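Local coordinates for protein Ta0487 (Thermoplasma acidophilum, PDB 3KBQ), which is of unknown function but belongs to the CinA family and, through this MoCF-biosynthesis-type domain, may bind a molybdopterin-like ligand, at residues Val11-Leu16 with Val44-Leu49; Asn130-Ala135 with Val153-Glu158. One frame throughout, in Å; residues are numbered along the deposited sequence.

Contact 1: Val11-Leu16 with Val44-Leu49; sequences VGNEIL and VVMDDL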
loop_
_atom_site.group_PDB
_atom_site.type_symbol
_atom_site.label_atom_id
_atom_site.label_comp_id
_atom_site.label_asym_id
_atom_site.label_seq_id
_atom_site.Cartn_x
_atom_site.Cartn_y
_atom_site.Cartn_z
ATOM N N VAL B 11 -3.030 -1.483 -7.878
ATOM C CA VAL B 11 -3.523 -0.290 -8.600
ATOM C C VAL B 11 -5.071 -0.286 -8.640
ATOM O O VAL B 11 -5.671 -1.263 -9.073
ATOM C CB VAL B 11 -2.978 -0.300 -10.058
ATOM C CG1 VAL B 11 -3.434 0.946 -10.826
ATOM C CG2 VAL B 11 -1.400 -0.459 -10.060
ATOM N N GLY B 12 -5.718 0.786 -8.200
ATOM C CA GLY B 12 -7.170 0.822 -8.219
ATOM C C GLY B 12 -7.726 1.822 -7.213
ATOM O O GLY B 12 -7.563 1.671 -5.994
ATOM N N ASN B 13 -8.365 2.858 -7.736
ATOM C CA ASN B 13 -9.029 3.861 -6.913
ATOM C C ASN B 13 -9.994 3.279 -5.889
ATOM O O ASN B 13 -10.129 3.825 -4.800
ATOM C CB ASN B 13 -9.820 4.844 -7.809
ATOM C CG ASN B 13 -8.912 5.675 -8.714
ATOM O OD1 ASN B 13 -7.690 5.549 -8.685
ATOM N ND2 ASN B 13 -9.517 6.514 -9.541
ATOM N N GLU B 14 -10.683 2.193 -6.241
ATOM C CA GLU B 14 -11.687 1.650 -5.332
ATOM C C GLU B 14 -11.054 1.072 -4.047
ATOM O O GLU B 14 -11.679 1.092 -2.995
ATOM C CB GLU B 14 -12.596 0.615 -6.035
ATOM C CG GLU B 14 -11.872 -0.707 -6.392
ATOM C CD GLU B 14 -10.809 -0.566 -7.497
ATOM O OE1 GLU B 14 -10.816 0.462 -8.238
ATOM O OE2 GLU B 14 -9.949 -1.484 -7.594
ATOM N N ILE B 15 -9.826 0.556 -4.161
ATOM C CA ILE B 15 -9.076 0.082 -2.999
ATOM C C ILE B 15 -8.727 1.280 -2.146
ATOM O O ILE B 15 -8.909 1.223 -0.945
ATOM C CB ILE B 15 -7.767 -0.711 -3.376
ATOM C CG1 ILE B 15 -8.098 -1.914 -4.276
ATOM C CG2 ILE B 15 -6.993 -1.179 -2.134
ATOM C CD1 ILE B 15 -9.202 -2.794 -3.755
ATOM N N LEU B 16 -8.175 2.340 -2.754
ATOM C CA LEU B 16 -7.782 3.545 -1.948
ATOM C C LEU B 16 -8.978 4.111 -1.231
ATOM O O LEU B 16 -8.902 4.537 -0.060
ATOM C CB LEU B 16 -7.232 4.636 -2.846
ATOM C CG LEU B 16 -5.821 4.285 -3.296
ATOM C CD1 LEU B 16 -5.401 5.219 -4.398
ATOM C CD2 LEU B 16 -4.809 4.357 -2.109
ATOM N N VAL B 44 -0.234 1.159 -2.712
ATOM C CA VAL B 44 -1.546 1.237 -3.343
ATOM C C VAL B 44 -1.599 2.580 -4.030
ATOM O O VAL B 44 -1.382 3.635 -3.425
ATOM C CB VAL B 44 -2.708 1.084 -2.347
ATOM C CG1 VAL B 44 -4.034 0.968 -3.121
ATOM C CG2 VAL B 44 -2.486 -0.167 -1.444
ATOM N N VAL B 45 -1.910 2.536 -5.315
ATOM C CA VAL B 45 -1.947 3.741 -6.086
ATOM C C VAL B 45 -3.204 3.821 -6.963
ATOM O O VAL B 45 -3.835 2.819 -7.259
ATOM C CB VAL B 45 -0.698 3.904 -6.970
ATOM C CG1 VAL B 45 0.584 4.094 -6.071
ATOM C CG2 VAL B 45 -0.578 2.743 -8.022
ATOM N N MET B 46 -3.510 5.040 -7.380
ATOM C CA MET B 46 -4.646 5.340 -8.266
ATOM C C MET B 46 -4.363 4.888 -9.681
ATOM O O MET B 46 -3.183 4.688 -10.077
ATOM C CB MET B 46 -4.873 6.883 -8.311
ATOM C CG MET B 46 -5.437 7.471 -6.962
ATOM S SD MET B 46 -5.752 9.303 -6.965
ATOM C CE MET B 46 -4.194 9.828 -7.416
ATOM N N ASP B 47 -5.451 4.791 -10.456
ATOM C CA ASP B 47 -5.366 4.589 -11.883
ATOM C C ASP B 47 -4.811 5.829 -12.538
ATOM O O ASP B 47 -5.550 6.611 -13.118
ATOM C CB ASP B 47 -6.754 4.224 -12.439
ATOM C CG ASP B 47 -7.267 2.940 -11.798
ATOM O OD1 ASP B 47 -6.645 1.885 -12.108
ATOM O OD2 ASP B 47 -8.190 2.987 -10.936
ATOM N N ASP B 48 -3.493 5.967 -12.518
ATOM C CA ASP B 48 -2.886 7.236 -12.903
ATOM C C ASP B 48 -1.448 6.938 -13.321
ATOM O O ASP B 48 -0.701 6.326 -12.517
ATOM C CB ASP B 48 -2.854 8.122 -11.651
ATOM C CG ASP B 48 -2.146 9.430 -11.885
ATOM O OD1 ASP B 48 -2.859 10.443 -11.856
ATOM O OD2 ASP B 48 -0.898 9.444 -12.131
ATOM N N LEU B 49 -1.055 7.375 -14.529
ATOM C CA LEU B 49 0.252 6.958 -15.089
ATOM C C LEU B 49 1.394 7.296 -14.185
ATOM O O LEU B 49 2.250 6.470 -13.949
ATOM C CB LEU B 49 0.543 7.570 -16.493
ATOM C CG LEU B 49 -0.402 7.060 -17.584
ATOM C CD1 LEU B 49 -0.166 7.807 -18.928
ATOM C CD2 LEU B 49 -0.300 5.555 -17.775
#
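Three hydrogen bonds zip the end of strand 5-11 and the first turn of helix 13-16 to the chain that leaves strand 38-45. The first continues the parallel pairing of Val-11 with Val-45: Gly-12 N gives its hydrogen to Val-45 O at 2.9 Å, nearly along the C=O axis. The other two form a reciprocal pair between Asn-13 and Asp-47, each backbone N bonding to the other's side chain. Asn-13 N reaches Asp-47 OD2 at 3.2 Å in an almost straight bond (172°) that meets the carboxylate from above its plane. In return Asp-47 N donates to Asn-13 OD1 at 3.0 Å, also from above the carbonyl plane. Both side chains put CG beside their own backbone N, and the paired bonds leave Asn-13 OD1 and Asp-47 OD2, two acceptors, 3.4 Å apart. Glu-14 and Asp-77 nearby might raise this carboxylate's proton affinity, while the N-H at the helix start would work against this. Asp-48 OD2 caps Glu-51 N, opening helix 49-62. A CB on Gly-12 would crowd Val-11 O and run into Glu-14 OE2. Next along helix 13-16, Leu-16 lays CD2 against Val-44 CG1 and presses CD1 on Met-46 CG at a tight 3.4 Å. Val-44 also pairs antiparallel with a strand of the second subunit, extending the sheet. A sulfate ion, probably from the crystallisation liquor, lies beside Asp-47 and may mark a pocket. This is the C-terminal edge of two neighbouring parallel strands in the three-layer alpha/beta MoCF-biosynthesis fold, with Gly-Asn-Glu after the first strand as the family feature.

Contact 2: Asn130-Ala135 with Val153-Glu158; sequences NPVGTA and VPKEME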
loop_
_atom_site.group_PDB
_atom_site.type_symbol
_atom_site.label_atom_id
_atom_site.label_comp_id
_atom_site.label_asym_id
_atom_site.label_seq_id
_atom_site.Cartn_x
_atom_site.Cartn_y
_atom_site.Cartn_z
ATOM N N ASN B 130 -3.807 -15.679 -20.125
ATOM C CA ASN B 130 -4.820 -15.598 -19.102
ATOM C C ASN B 130 -5.944 -16.552 -19.471
ATOM O O ASN B 130 -6.831 -16.184 -20.227
ATOM C CB ASN B 130 -5.336 -14.165 -19.001
ATOM C CG ASN B 130 -6.314 -13.953 -17.868
ATOM O OD1 ASN B 130 -6.805 -14.899 -17.212
ATOM N ND2 ASN B 130 -6.627 -12.685 -17.638
ATOM N N PRO B 131 -5.929 -17.772 -18.906
ATOM C CA PRO B 131 -6.911 -18.751 -19.346
ATOM C C PRO B 131 -8.324 -18.440 -18.846
ATOM O O PRO B 131 -9.288 -19.003 -19.371
ATOM C CB PRO B 131 -6.393 -20.062 -18.738
ATOM C CG PRO B 131 -5.625 -19.668 -17.537
ATOM C CD PRO B 131 -5.283 -18.177 -17.643
ATOM N N VAL B 132 -8.441 -17.529 -17.880
ATOM C CA VAL B 132 -9.702 -17.208 -17.217
ATOM C C VAL B 132 -10.329 -15.948 -17.795
ATOM O O VAL B 132 -11.526 -15.920 -18.076
ATOM C CB VAL B 132 -9.505 -16.926 -15.682
ATOM C CG1 VAL B 132 -10.855 -16.646 -14.997
ATOM C CG2 VAL B 132 -8.717 -18.023 -14.983
ATOM N N GLY B 133 -9.543 -14.882 -17.937
ATOM C CA GLY B 133 -10.116 -13.599 -18.320
ATOM C C GLY B 133 -9.482 -13.165 -19.611
ATOM O O GLY B 133 -8.840 -13.966 -20.288
ATOM N N THR B 134 -9.602 -11.896 -19.970
ATOM C CA THR B 134 -9.059 -11.538 -21.277
ATOM C C THR B 134 -7.681 -10.853 -21.269
ATOM O O THR B 134 -6.974 -10.945 -22.267
ATOM C CB THR B 134 -10.065 -10.765 -22.147
ATOM O OG1 THR B 134 -10.525 -9.609 -21.426
ATOM C CG2 THR B 134 -11.228 -11.678 -22.520
ATOM N N ALA B 135 -7.302 -10.166 -20.189
ATOM C CA ALA B 135 -6.023 -9.456 -20.218
ATOM C C ALA B 135 -4.847 -10.412 -19.942
ATOM O O ALA B 135 -4.853 -11.104 -18.921
ATOM C CB ALA B 135 -6.030 -8.310 -19.222
ATOM N N VAL B 153 -8.689 -8.814 -11.139
ATOM C CA VAL B 153 -9.715 -9.842 -10.832
ATOM C C VAL B 153 -9.078 -11.032 -10.072
ATOM O O VAL B 153 -8.230 -11.715 -10.640
ATOM C CB VAL B 153 -10.390 -10.323 -12.117
ATOM C CG1 VAL B 153 -11.368 -11.530 -11.825
ATOM C CG2 VAL B 153 -11.152 -9.133 -12.767
ATOM N N PRO B 154 -9.497 -11.277 -8.804
ATOM C CA PRO B 154 -8.752 -12.198 -7.956
ATOM C C PRO B 154 -8.597 -13.583 -8.557
ATOM O O PRO B 154 -7.537 -14.169 -8.469
ATOM C CB PRO B 154 -9.573 -12.247 -6.647
ATOM C CG PRO B 154 -10.276 -10.913 -6.631
ATOM C CD PRO B 154 -10.643 -10.680 -8.072
ATOM N N LYS B 155 -9.633 -14.093 -9.191
ATOM C CA LYS B 155 -9.525 -15.426 -9.766
ATOM C C LYS B 155 -8.450 -15.470 -10.878
ATOM O O LYS B 155 -7.690 -16.437 -11.005
ATOM C CB LYS B 155 -10.896 -15.870 -10.265
ATOM C CG LYS B 155 -10.931 -17.243 -10.872
ATOM C CD LYS B 155 -12.322 -17.466 -11.457
ATOM C CE LYS B 155 -12.490 -18.908 -11.894
ATOM N NZ LYS B 155 -12.601 -19.802 -10.691
ATOM N N GLU B 156 -8.357 -14.401 -11.664
ATOM C CA GLU B 156 -7.360 -14.327 -12.732
ATOM C C GLU B 156 -5.973 -14.110 -12.122
ATOM O O GLU B 156 -4.991 -14.735 -12.542
ATOM C CB GLU B 156 -7.701 -13.168 -13.679
ATOM C CG GLU B 156 -9.065 -13.326 -14.331
ATOM C CD GLU B 156 -9.414 -12.130 -15.236
ATOM O OE1 GLU B 156 -8.516 -11.509 -15.881
ATOM O OE2 GLU B 156 -10.602 -11.814 -15.288
ATOM N N MET B 157 -5.892 -13.206 -11.137
ATOM C CA MET B 157 -4.603 -12.820 -10.550
ATOM C C MET B 157 -3.998 -14.116 -9.991
ATOM O O MET B 157 -2.844 -14.456 -10.320
ATOM C CB MET B 157 -4.781 -11.731 -9.468
ATOM C CG MET B 157 -3.482 -11.305 -8.677
ATOM S SD MET B 157 -2.908 -12.541 -7.455
ATOM C CE MET B 157 -4.261 -12.371 -6.275
ATOM N N GLU B 158 -4.812 -14.878 -9.240
ATOM C CA GLU B 158 -4.342 -16.072 -8.530
ATOM C C GLU B 158 -3.963 -17.197 -9.493
ATOM O O GLU B 158 -2.917 -17.839 -9.309
ATOM C CB GLU B 158 -5.349 -16.541 -7.485
ATOM C CG GLU B 158 -5.661 -15.418 -6.472
ATOM C CD GLU B 158 -6.793 -15.747 -5.484
ATOM O OE1 GLU B 158 -7.299 -16.875 -5.493
ATOM O OE2 GLU B 158 -7.143 -14.872 -4.657
HETATM O O HOH W 1 -8.714 -9.961 -17.925
#
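An Asx turn at Asn-130, in the loop joining the antiparallel strands 125-128 and 137-142, is held against the first turn of helix 154-163 by Glu-156. Asn-130 OD1 accepts two backbone hydrogens, from Val-132 N at 3.2 Å and from Gly-133 N at 2.8 Å, both from above the amide carbonyl plane. The amide nitrogen works the other way: ND2 gives one hydrogen to Ala-135 O at 2.7 Å and the other to Glu-156 OE1 at 2.8 Å, with both acceptors close to the amide plane. Four bonds thus fix the flip of this buried amide, whose CG stands anti to the backbone N (chi1 -175°). An alanine here would remove all four and would probably loosen both the turn and its hold on the helix. Glu-156 extends from CG onward, and its carboxylate, turned 50° from the amide plane, lies over Gly-133 CA, where a CB would collide with Glu-156 CD. On the solvent side Val-132 CG1 rests on the aliphatic parts of two helix residues, 3.8 Å from Glu-156 CG and 3.9 Å from Lys-155 CD. Lys-105 NZ, from helix 96-106, hydrogen-bonds to the backbone O of Asn-130 and of Gly-133, gripping the loop from that helix as well. Glu-156 OE1 has a second donor in a water 2.6 Å away, which in turn accepts from Ala-135 N at 2.7 Å.

From the N terminus, strand 5-11 runs into helix 13-16, helix 23-34 follows, and strand 38-45 returns parallel to the first, so contact 1 closes a beta-alpha-beta crossover at the C-terminal ends of both strands. The chain then passes through helix 49-62, strand 65-69, the helices and short strands that follow, and strand 125-128 before contact 2 opens. Contact 2 closes the shorter excursion through strands 137-142 and 145-150. The two loops follow in series, neither nested nor crossed. Within this chain, contact 1 lies at the edge strand 38-45, and contact 2 ties the loop after the other edge strand, 125-128, to helix 154-163; their nearest atoms stay about 8 Å apart.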